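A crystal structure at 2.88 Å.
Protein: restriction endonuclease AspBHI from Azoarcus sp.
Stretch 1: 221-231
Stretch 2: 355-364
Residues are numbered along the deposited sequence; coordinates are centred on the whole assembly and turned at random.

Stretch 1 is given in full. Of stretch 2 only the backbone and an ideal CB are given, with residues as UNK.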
# COMPACT_ATOMS: atom_id res chain seq x y z
N VAL A 221 9.28 -12.27 -15.64
CA VAL A 221 8.19 -12.62 -16.54
C VAL A 221 7.76 -14.05 -16.26
O VAL A 221 8.56 -14.98 -16.39
CB VAL A 221 8.57 -12.45 -18.02
CG1 VAL A 221 7.62 -13.24 -18.91
CG2 VAL A 221 8.56 -10.98 -18.41
N ARG A 222 6.50 -14.22 -15.87
CA ARG A 222 5.98 -15.54 -15.55
C ARG A 222 5.62 -16.32 -16.81
O ARG A 222 5.34 -15.75 -17.85
CB ARG A 222 4.77 -15.44 -14.62
CG ARG A 222 5.11 -15.28 -13.15
CD ARG A 222 3.85 -15.28 -12.30
NE ARG A 222 3.08 -14.05 -12.46
CZ ARG A 222 1.87 -13.85 -11.95
NH1 ARG A 222 1.28 -14.82 -11.26
NH2 ARG A 222 1.24 -12.70 -12.14
N SER A 223 5.64 -17.65 -16.69
CA SER A 223 5.23 -18.52 -17.78
C SER A 223 3.74 -18.81 -17.69
O SER A 223 3.06 -18.33 -16.78
CB SER A 223 6.02 -19.83 -17.75
OG SER A 223 5.71 -20.57 -16.58
N LYS A 224 3.24 -19.60 -18.63
CA LYS A 224 1.84 -19.98 -18.64
C LYS A 224 1.53 -20.85 -17.42
O LYS A 224 0.53 -20.65 -16.73
CB LYS A 224 1.51 -20.71 -19.94
CG LYS A 224 0.05 -21.08 -20.14
CD LYS A 224 -0.12 -21.85 -21.44
CE LYS A 224 -1.44 -22.61 -21.50
NZ LYS A 224 -1.42 -23.62 -22.59
N ALA A 225 2.41 -21.82 -17.16
CA ALA A 225 2.19 -22.78 -16.09
C ALA A 225 2.14 -22.11 -14.72
O ALA A 225 1.38 -22.53 -13.84
CB ALA A 225 3.26 -23.85 -16.12
N GLU A 226 2.95 -21.08 -14.56
CA GLU A 226 3.05 -20.38 -13.28
C GLU A 226 1.80 -19.56 -12.98
O GLU A 226 1.41 -19.41 -11.82
CB GLU A 226 4.30 -19.50 -13.25
CG GLU A 226 5.60 -20.29 -13.24
CD GLU A 226 6.83 -19.40 -13.43
OE1 GLU A 226 6.68 -18.29 -13.97
OE2 GLU A 226 7.93 -19.83 -13.03
N GLN A 227 1.18 -19.02 -14.02
CA GLN A 227 0.01 -18.16 -13.86
C GLN A 227 -1.28 -18.95 -13.70
O GLN A 227 -2.24 -18.47 -13.09
CB GLN A 227 -0.11 -17.20 -15.05
CG GLN A 227 1.08 -16.26 -15.20
CD GLN A 227 1.06 -15.49 -16.51
OE1 GLN A 227 0.08 -14.83 -16.84
NE2 GLN A 227 2.14 -15.58 -17.26
N LEU A 228 -1.30 -20.17 -14.24
CA LEU A 228 -2.47 -21.03 -14.13
C LEU A 228 -2.31 -22.00 -12.96
O LEU A 228 -1.18 -22.33 -12.57
CB LEU A 228 -2.69 -21.81 -15.43
CG LEU A 228 -2.81 -21.00 -16.72
CD1 LEU A 228 -2.97 -21.92 -17.91
CD2 LEU A 228 -3.97 -20.01 -16.63
N PRO A 229 -3.43 -22.44 -12.37
CA PRO A 229 -3.40 -23.39 -11.26
C PRO A 229 -2.75 -24.71 -11.65
O PRO A 229 -2.82 -25.10 -12.82
CB PRO A 229 -4.89 -23.62 -10.96
CG PRO A 229 -5.56 -22.39 -11.45
CD PRO A 229 -4.80 -21.98 -12.67
N ALA A 230 -2.11 -25.37 -10.69
CA ALA A 230 -1.45 -26.65 -10.96
C ALA A 230 -2.41 -27.82 -10.79
O ALA A 230 -2.69 -28.55 -11.73
CB ALA A 230 -0.24 -26.81 -10.05
N THR A 231 -2.93 -27.98 -9.57
CA THR A 231 -3.84 -29.07 -9.25
C THR A 231 -5.19 -28.90 -9.96
O THR A 231 -5.57 -27.77 -10.28
CB THR A 231 -4.07 -29.17 -7.73
OG1 THR A 231 -5.08 -28.22 -7.33
CG2 THR A 231 -2.78 -28.88 -6.98
N UNK A 355 -0.46 -4.18 -12.25
CA UNK A 355 -0.49 -5.45 -11.51
C UNK A 355 -1.21 -6.51 -12.33
O UNK A 355 -2.31 -6.28 -12.82
CB UNK A 355 -1.17 -5.28 -10.15
N UNK A 356 -0.58 -7.67 -12.48
CA UNK A 356 -1.17 -8.75 -13.25
C UNK A 356 -1.63 -9.89 -12.34
O UNK A 356 -0.83 -10.74 -11.94
CB UNK A 356 -0.17 -9.27 -14.28
N UNK A 357 -2.92 -9.90 -12.04
CA UNK A 357 -3.51 -10.94 -11.21
C UNK A 357 -4.07 -12.05 -12.09
O UNK A 357 -5.12 -11.90 -12.70
CB UNK A 357 -4.60 -10.36 -10.31
N UNK A 358 -3.35 -13.16 -12.16
CA UNK A 358 -3.75 -14.29 -12.99
C UNK A 358 -4.51 -15.34 -12.19
O UNK A 358 -4.82 -15.12 -11.01
CB UNK A 358 -2.52 -14.92 -13.64
N UNK A 359 -4.81 -16.47 -12.82
CA UNK A 359 -5.64 -17.50 -12.21
C UNK A 359 -5.07 -18.04 -10.90
O UNK A 359 -5.80 -18.20 -9.92
CB UNK A 359 -5.83 -18.65 -13.20
N UNK A 360 -3.77 -18.33 -10.90
CA UNK A 360 -3.11 -18.81 -9.69
C UNK A 360 -3.26 -17.79 -8.56
O UNK A 360 -3.52 -18.15 -7.41
CB UNK A 360 -1.63 -19.09 -9.96
N UNK A 361 -3.13 -16.52 -8.92
CA UNK A 361 -3.26 -15.44 -7.95
C UNK A 361 -4.67 -15.40 -7.37
O UNK A 361 -4.86 -15.20 -6.17
CB UNK A 361 -2.91 -14.10 -8.60
N UNK A 362 -5.67 -15.60 -8.23
CA UNK A 362 -7.05 -15.67 -7.77
C UNK A 362 -7.22 -16.84 -6.80
O UNK A 362 -7.90 -16.73 -5.78
CB UNK A 362 -8.01 -15.81 -8.96
N UNK A 363 -6.58 -17.96 -7.12
CA UNK A 363 -6.63 -19.13 -6.25
C UNK A 363 -6.06 -18.82 -4.87
O UNK A 363 -6.65 -19.17 -3.84
CB UNK A 363 -5.87 -20.29 -6.88
N UNK A 364 -4.91 -18.14 -4.84
CA UNK A 364 -4.28 -17.76 -3.59
C UNK A 364 -5.13 -16.81 -2.76
O UNK A 364 -5.34 -17.03 -1.56
CB UNK A 364 -2.92 -17.12 -3.87

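Position 355 lies in a strand, with no atom of stretch 1 within 5.5 Å of its ideal CB. Stretch 1 sets no demand here. It is Ile355, which makes no contact with stretch 1.

At 356 CA-to-CB points toward stretch 1, and the ideal CB is 4.3 Å from Arg222 NH2. The carbonyl is already placed for the guanidinium, so many side chains could serve. The residue is Leu356. Its backbone O accepts a weak hydrogen bond from Arg222 NH2 (2.9 Å), at the edge of the guanidinium.

Position 357 points away from stretch 1, which leaves the choice open. It is Thr357.

Position 358 precedes a helix and points toward stretch 1. Its ideal CB is 3.6 Å from Gln227 O, a carbonyl that invites a short donor; Ser or Thr would suit, and Asn is conceivable. The residue is Thr358. Its OG1 donates to Gln227 O (3.0 Å), while CG2 lies 3.2 Å from Gln227 OE1.

The first helical position, 359, points toward stretch 1. The ideal CB of 359 is 3.5 Å from Pro229 CD. The same ideal CB is 3.6 Å from Gln227 O, so a small residue such as Ala or Ser fits best. It is Ala359, whose CB packs on Pro229 CD (3.6 Å) and Leu228 CD2 (4.2 Å).

At 360 CA-to-CB runs sideways, and the ideal CB is tight against Gln227 O at 3.2 Å. The backbone N can reach that same carbonyl, which argues against Pro. Beyond lie Pro229 and the amide of Ala230, where a polar chain such as Gln or Glu could extend. The residue is Gln360. Its N donates to Gln227 O (2.7 Å). Its OE1 accepts from a water at 2.7 Å, and that water accepts a weak bond from Ala230 N.

Position 361 also starts sideways, with its ideal CB 5.0 Å from Arg222 NH1. The positive charge calls for an acid, Asp or a folded Glu; Asn is a neutral alternative. It is Asp361. OD2 forms a salt bridge with Arg222 NH1 (3.0 Å) and also accepts from Arg222 NH2 (3.2 Å) and Thr358 N (3.2 Å).

Position 362 is out of reach; it is Ile362.

Position 363 points toward stretch 1, its ideal CB 5.0 Å from Pro229 CG. A modest apolar chain, Val, Ile or Leu, would suit. It is Val363, whose CG2 meets Pro229 CG at 3.8 Å.

Position 364 has room for a CB and no neighbour in stretch 1. The residue is Gly364.

Stretch 2, residues 355-364: ILTTAQDIVG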
# COMPACT_ATOMS: atom_id res chain seq x y z
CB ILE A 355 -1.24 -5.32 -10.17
CG1 ILE A 355 -0.60 -4.24 -9.30
CG2 ILE A 355 -1.26 -6.65 -9.44
CD1 ILE A 355 -1.36 -3.97 -8.03
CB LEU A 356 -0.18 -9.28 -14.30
CG LEU A 356 0.31 -8.30 -15.37
CD1 LEU A 356 1.43 -8.91 -16.17
CD2 LEU A 356 -0.84 -7.88 -16.28
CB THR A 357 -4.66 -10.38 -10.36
OG1 THR A 357 -4.26 -9.13 -9.79
CG2 THR A 357 -5.03 -11.34 -9.25
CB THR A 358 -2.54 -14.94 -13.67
OG1 THR A 358 -1.71 -15.56 -12.69
CG2 THR A 358 -1.74 -13.88 -14.41
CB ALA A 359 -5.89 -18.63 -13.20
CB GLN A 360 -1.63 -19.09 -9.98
CG GLN A 360 -0.86 -19.62 -8.78
CD GLN A 360 -1.54 -20.81 -8.13
OE1 GLN A 360 -1.95 -21.75 -8.80
NE2 GLN A 360 -1.66 -20.77 -6.81
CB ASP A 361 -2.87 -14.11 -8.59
CG ASP A 361 -1.41 -14.06 -8.98
OD1 ASP A 361 -0.59 -14.69 -8.27
OD2 ASP A 361 -1.07 -13.41 -9.99
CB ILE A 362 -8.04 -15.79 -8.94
CG1 ILE A 362 -7.97 -14.54 -9.82
CG2 ILE A 362 -9.46 -15.98 -8.43
CD1 ILE A 362 -8.94 -14.55 -10.97
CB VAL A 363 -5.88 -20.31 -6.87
CG1 VAL A 363 -5.81 -21.46 -5.88
CG2 VAL A 363 -6.57 -20.75 -8.14
O HOH W 1 -2.57 -24.04 -7.61
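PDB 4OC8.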